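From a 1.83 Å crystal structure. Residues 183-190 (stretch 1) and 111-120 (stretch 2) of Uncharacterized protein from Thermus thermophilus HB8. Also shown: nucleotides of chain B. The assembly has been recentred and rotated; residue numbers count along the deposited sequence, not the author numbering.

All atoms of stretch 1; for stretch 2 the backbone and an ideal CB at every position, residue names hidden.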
# COMPACT_ATOMS: atom_id res chain seq x y z
N VAL A 183 -9.18 -16.96 11.75
CA VAL A 183 -8.67 -17.66 10.54
C VAL A 183 -9.78 -18.47 9.93
O VAL A 183 -10.38 -19.34 10.56
CB VAL A 183 -7.44 -18.52 10.85
CG1 VAL A 183 -7.02 -19.31 9.61
CG2 VAL A 183 -6.31 -17.64 11.35
N HIS A 184 -10.09 -18.13 8.70
CA HIS A 184 -11.16 -18.76 7.96
C HIS A 184 -10.68 -19.12 6.58
O HIS A 184 -10.21 -18.25 5.84
CB HIS A 184 -12.32 -17.80 7.83
CG HIS A 184 -13.48 -18.39 7.10
ND1 HIS A 184 -14.24 -19.42 7.63
CD2 HIS A 184 -14.01 -18.11 5.89
CE1 HIS A 184 -15.18 -19.74 6.75
NE2 HIS A 184 -15.07 -18.95 5.70
N ARG A 185 -10.75 -20.43 6.28
CA ARG A 185 -10.36 -21.02 5.01
C ARG A 185 -8.97 -20.51 4.59
O ARG A 185 -8.75 -20.10 3.46
CB ARG A 185 -11.40 -20.76 3.92
CG ARG A 185 -12.79 -21.33 4.28
CD ARG A 185 -13.85 -21.02 3.25
NE ARG A 185 -13.63 -21.73 2.00
CZ ARG A 185 -14.21 -21.44 0.83
NH1 ARG A 185 -15.10 -20.45 0.71
NH2 ARG A 185 -13.91 -22.15 -0.26
N GLY A 186 -8.06 -20.52 5.55
CA GLY A 186 -6.67 -20.20 5.27
C GLY A 186 -6.27 -18.74 5.28
O GLY A 186 -5.11 -18.46 5.01
N LEU A 187 -7.19 -17.83 5.58
CA LEU A 187 -6.89 -16.41 5.58
C LEU A 187 -7.17 -15.76 6.92
O LEU A 187 -8.07 -16.21 7.67
CB LEU A 187 -7.69 -15.71 4.48
CG LEU A 187 -7.42 -16.10 3.03
CD1 LEU A 187 -8.40 -15.32 2.16
CD2 LEU A 187 -5.97 -15.79 2.69
N PRO A 188 -6.35 -14.74 7.28
CA PRO A 188 -6.47 -14.05 8.55
C PRO A 188 -7.36 -12.82 8.47
O PRO A 188 -7.32 -12.08 7.48
CB PRO A 188 -5.03 -13.64 8.84
CG PRO A 188 -4.49 -13.35 7.48
CD PRO A 188 -5.19 -14.23 6.51
N TYR A 189 -8.06 -12.59 9.57
CA TYR A 189 -8.98 -11.47 9.75
C TYR A 189 -8.80 -10.95 11.17
O TYR A 189 -8.60 -11.74 12.09
CB TYR A 189 -10.43 -11.91 9.55
CG TYR A 189 -10.70 -12.51 8.20
CD1 TYR A 189 -10.41 -13.85 7.95
CD2 TYR A 189 -11.23 -11.76 7.17
CE1 TYR A 189 -10.63 -14.41 6.71
CE2 TYR A 189 -11.48 -12.32 5.92
CZ TYR A 189 -11.17 -13.65 5.70
OH TYR A 189 -11.38 -14.19 4.45
N TRP A 190 -8.83 -9.64 11.34
CA TRP A 190 -8.75 -8.99 12.66
C TRP A 190 -10.12 -8.31 12.80
O TRP A 190 -10.47 -7.43 12.04
CB TRP A 190 -7.61 -8.00 12.67
CG TRP A 190 -7.32 -7.30 13.97
CD1 TRP A 190 -7.17 -5.96 14.14
CD2 TRP A 190 -7.15 -7.89 15.26
NE1 TRP A 190 -6.91 -5.66 15.46
CE2 TRP A 190 -6.89 -6.84 16.17
CE3 TRP A 190 -7.18 -9.20 15.73
CZ2 TRP A 190 -6.67 -7.05 17.53
CZ3 TRP A 190 -6.97 -9.43 17.10
CH2 TRP A 190 -6.70 -8.36 17.97
N UNK A 111 -2.76 -17.99 -4.43
CA UNK A 111 -3.52 -16.77 -4.59
C UNK A 111 -4.66 -16.74 -3.58
O UNK A 111 -5.59 -17.54 -3.66
CB UNK A 111 -4.05 -16.65 -6.02
N UNK A 112 -4.56 -15.84 -2.60
CA UNK A 112 -5.54 -15.76 -1.52
C UNK A 112 -6.10 -14.39 -1.29
O UNK A 112 -6.36 -14.00 -0.13
CB UNK A 112 -4.91 -16.26 -0.22
N UNK A 113 -6.32 -13.66 -2.37
CA UNK A 113 -6.67 -12.29 -2.25
C UNK A 113 -8.16 -11.98 -2.34
O UNK A 113 -8.54 -10.83 -2.30
CB UNK A 113 -5.92 -11.51 -3.33
N UNK A 114 -9.01 -13.00 -2.45
CA UNK A 114 -10.46 -12.77 -2.38
C UNK A 114 -11.02 -13.14 -1.00
O UNK A 114 -10.88 -14.28 -0.54
CB UNK A 114 -11.18 -13.58 -3.47
N UNK A 115 -11.59 -12.16 -0.32
CA UNK A 115 -12.14 -12.32 1.01
C UNK A 115 -13.16 -13.43 1.06
O UNK A 115 -13.96 -13.59 0.12
CB UNK A 115 -12.77 -11.01 1.49
N UNK A 116 -13.08 -14.21 2.13
CA UNK A 116 -13.94 -15.34 2.45
C UNK A 116 -13.81 -16.55 1.54
O UNK A 116 -14.59 -17.48 1.65
CB UNK A 116 -15.40 -14.87 2.43
N UNK A 117 -12.82 -16.56 0.65
CA UNK A 117 -12.55 -17.77 -0.14
C UNK A 117 -11.32 -18.49 0.38
O UNK A 117 -10.50 -17.88 1.04
CB UNK A 117 -12.36 -17.42 -1.62
N UNK A 118 -11.17 -19.77 0.08
CA UNK A 118 -9.90 -20.43 0.34
C UNK A 118 -8.93 -19.97 -0.74
O UNK A 118 -9.35 -19.66 -1.87
CB UNK A 118 -10.04 -21.95 0.36
N UNK A 119 -7.64 -19.97 -0.43
CA UNK A 119 -6.65 -19.67 -1.50
C UNK A 119 -6.70 -20.69 -2.62
O UNK A 119 -7.20 -21.80 -2.41
CB UNK A 119 -5.23 -19.63 -0.92
N UNK A 120 -6.19 -20.31 -3.79
CA UNK A 120 -6.09 -21.19 -4.95
C UNK A 120 -4.64 -21.40 -5.33
O UNK A 120 -3.84 -20.49 -5.19
CB UNK A 120 -6.87 -20.62 -6.14
P A B 3 1.05 -10.65 -4.39
OP1 A B 3 0.64 -11.80 -5.29
OP2 A B 3 2.53 -10.36 -4.44
O5' A B 3 0.22 -9.36 -4.80
C5' A B 3 0.14 -8.18 -3.98
C4' A B 3 -0.63 -7.15 -4.76
O4' A B 3 -2.00 -7.61 -4.96
C3' A B 3 -0.74 -5.77 -4.12
O3' A B 3 -0.37 -4.83 -5.12
C2' A B 3 -2.22 -5.68 -3.74
O2' A B 3 -2.72 -4.36 -3.70
C1' A B 3 -2.86 -6.50 -4.85
N9 A B 3 -4.17 -7.00 -4.52
C8 A B 3 -4.53 -7.66 -3.37
N7 A B 3 -5.80 -8.03 -3.39
C5 A B 3 -6.27 -7.62 -4.62
C6 A B 3 -7.53 -7.74 -5.24
N6 A B 3 -8.56 -8.37 -4.67
N1 A B 3 -7.65 -7.25 -6.49
C2 A B 3 -6.60 -6.66 -7.06
N3 A B 3 -5.36 -6.48 -6.58
C4 A B 3 -5.27 -6.99 -5.34
P A B 2 5.45 -11.13 0.23
OP1 A B 2 5.34 -10.62 1.63
OP2 A B 2 6.22 -12.39 -0.10
O5' A B 2 3.96 -11.34 -0.31
C5' A B 2 3.77 -12.05 -1.56
C4' A B 2 2.29 -12.17 -1.84
O4' A B 2 1.69 -13.03 -0.83
C3' A B 2 1.50 -10.87 -1.83
O3' A B 2 0.55 -10.83 -2.89
C2' A B 2 0.77 -10.92 -0.49
O2' A B 2 -0.46 -10.23 -0.52
C1' A B 2 0.53 -12.42 -0.34
N9 A B 2 0.27 -12.87 1.01
C8 A B 2 0.58 -12.23 2.18
N7 A B 2 0.14 -12.87 3.24
C5 A B 2 -0.51 -13.99 2.73
C6 A B 2 -1.19 -15.05 3.35
N6 A B 2 -1.41 -15.13 4.66
N1 A B 2 -1.68 -16.02 2.54
C2 A B 2 -1.54 -15.88 1.22
N3 A B 2 -0.93 -14.92 0.53
C4 A B 2 -0.44 -13.99 1.35

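At position 111 the backbone is extended, and the ideal CB finds nothing of stretch 1 within 5.5 Å, so many residues would suit. The residue is Glu111. Its backbone pairs with position 120, and its carboxylate turns to position 113.

At position 112 the CB direction is toward stretch 1. An ideal CB would lie 3.1 Å from Leu187 CD2, which is tight. Phi/psi of -129/38 does not by itself demand glycine, but the crowding favours the smallest residue. It is Gly112. Leu187 CD2 takes the space a CB would want, while Leu187 CD1 lies 3.3 Å from Gly112 O.

At position 113 the CB points away from stretch 1, on the side of the nucleotides of chain B. A side chain long enough to reach a ribose would suit, such as His, Gln, Lys or Arg. The residue is His113. Its NE2 shares a hydrogen bond of 2.7 Å with O2' of A2, and O4' of A3 lies over one face of its ring. His113 ND1 donates to Glu111 OE1 at 2.8 Å, and His113 N to Glu111 OE2 at 2.9 Å, so the carboxylate holds both ring and backbone.

Position 114 also points away and opens a type II turn. Stretch 1 leaves the choice wide. It is Arg114, whose guanidinium is bonded elsewhere in the structure.

At position 115 the CB points sideways, 4.6 Å from Tyr189 OH. A small residue suits, but several others would fit, and phi/psi of -56/139 would also allow proline. It is Ala115, whose C lies 3.9 Å from Tyr189 OH.

Position 116 has a positive phi, 67/9, usual for the third residue of a type II turn. Glycine or Asn would be the common guesses. Yet the CB, though directed away, is 4.5 Å from Tyr189 OH and 4.9 Å from His184 CD2, so an apolar chain could fold back. It is Leu116. Its CD2 reaches His184 CD2 at 3.9 Å. Leu116 N donates to Tyr189 OH at 2.9 Å. A water joins Leu116 O, His184 NE2 and Arg185 NH1.

At position 117 the CB points away, 4.7 Å from Arg185 NH1. An acidic or polar residue would be reasonable. It is Glu117, but its carboxylate turns to position 120. A second water links Glu117 O, His184 O and Tyr189 OH.

At position 118 the CB is sideways, 3.8 Å from Arg185 O. A small residue fits beside this carbonyl, and others are not excluded. It is Ala118. Its CA makes a CA-H...O contact of 3.3 Å with Arg185 O, and its N lies over one face of the Arg185 guanidinium.

At position 119 the CB points sideways, 5.3 Å from Leu187 CD2. A modest apolar residue would suit, and phi of -61 also admits proline. It is Pro119, with CD 3.1 Å from Arg185 O and CG 4.4 Å from Leu187 CD2.

Position 120 is out of reach and tolerant. It is Arg120, whose NH2 forms a salt bridge with Glu117 OE1 at 3.0 Å.

Stretch 2 111-120: EGHRALEAPR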
# COMPACT_ATOMS: atom_id res chain seq x y z
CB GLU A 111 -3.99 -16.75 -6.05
CG GLU A 111 -5.20 -15.91 -6.37
CD GLU A 111 -5.12 -14.52 -5.80
OE1 GLU A 111 -4.02 -13.86 -5.97
OE2 GLU A 111 -6.18 -14.12 -5.22
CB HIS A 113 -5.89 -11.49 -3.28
CG HIS A 113 -4.41 -11.46 -3.01
ND1 HIS A 113 -3.51 -12.20 -3.72
CD2 HIS A 113 -3.69 -10.75 -2.11
CE1 HIS A 113 -2.29 -11.96 -3.27
NE2 HIS A 113 -2.37 -11.08 -2.30
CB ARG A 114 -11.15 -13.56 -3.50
CG ARG A 114 -12.69 -13.58 -3.43
CD ARG A 114 -13.37 -12.23 -3.54
NE ARG A 114 -13.19 -11.48 -4.79
CZ ARG A 114 -13.78 -11.72 -5.96
NH1 ARG A 114 -14.60 -12.76 -6.14
NH2 ARG A 114 -13.54 -10.91 -6.98
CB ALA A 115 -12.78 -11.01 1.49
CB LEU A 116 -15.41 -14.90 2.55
CG LEU A 116 -15.76 -13.96 3.68
CD1 LEU A 116 -17.27 -13.71 3.68
CD2 LEU A 116 -15.34 -14.50 5.02
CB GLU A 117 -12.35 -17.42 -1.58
CG GLU A 117 -13.66 -17.15 -2.31
CD GLU A 117 -13.51 -17.20 -3.81
OE1 GLU A 117 -12.42 -17.56 -4.30
OE2 GLU A 117 -14.48 -16.85 -4.50
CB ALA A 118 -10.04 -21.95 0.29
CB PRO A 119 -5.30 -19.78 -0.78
CG PRO A 119 -5.62 -19.65 0.66
CD PRO A 119 -6.99 -20.23 0.86
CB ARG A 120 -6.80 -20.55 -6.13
CG ARG A 120 -8.26 -20.20 -5.88
CD ARG A 120 -8.87 -19.50 -7.09
NE ARG A 120 -10.20 -19.05 -6.76
CZ ARG A 120 -11.21 -18.96 -7.60
NH1 ARG A 120 -11.07 -19.30 -8.87
NH2 ARG A 120 -12.37 -18.53 -7.16
O HOH W 1 -16.41 -18.82 3.06
O HOH W 2 -11.33 -16.78 3.98
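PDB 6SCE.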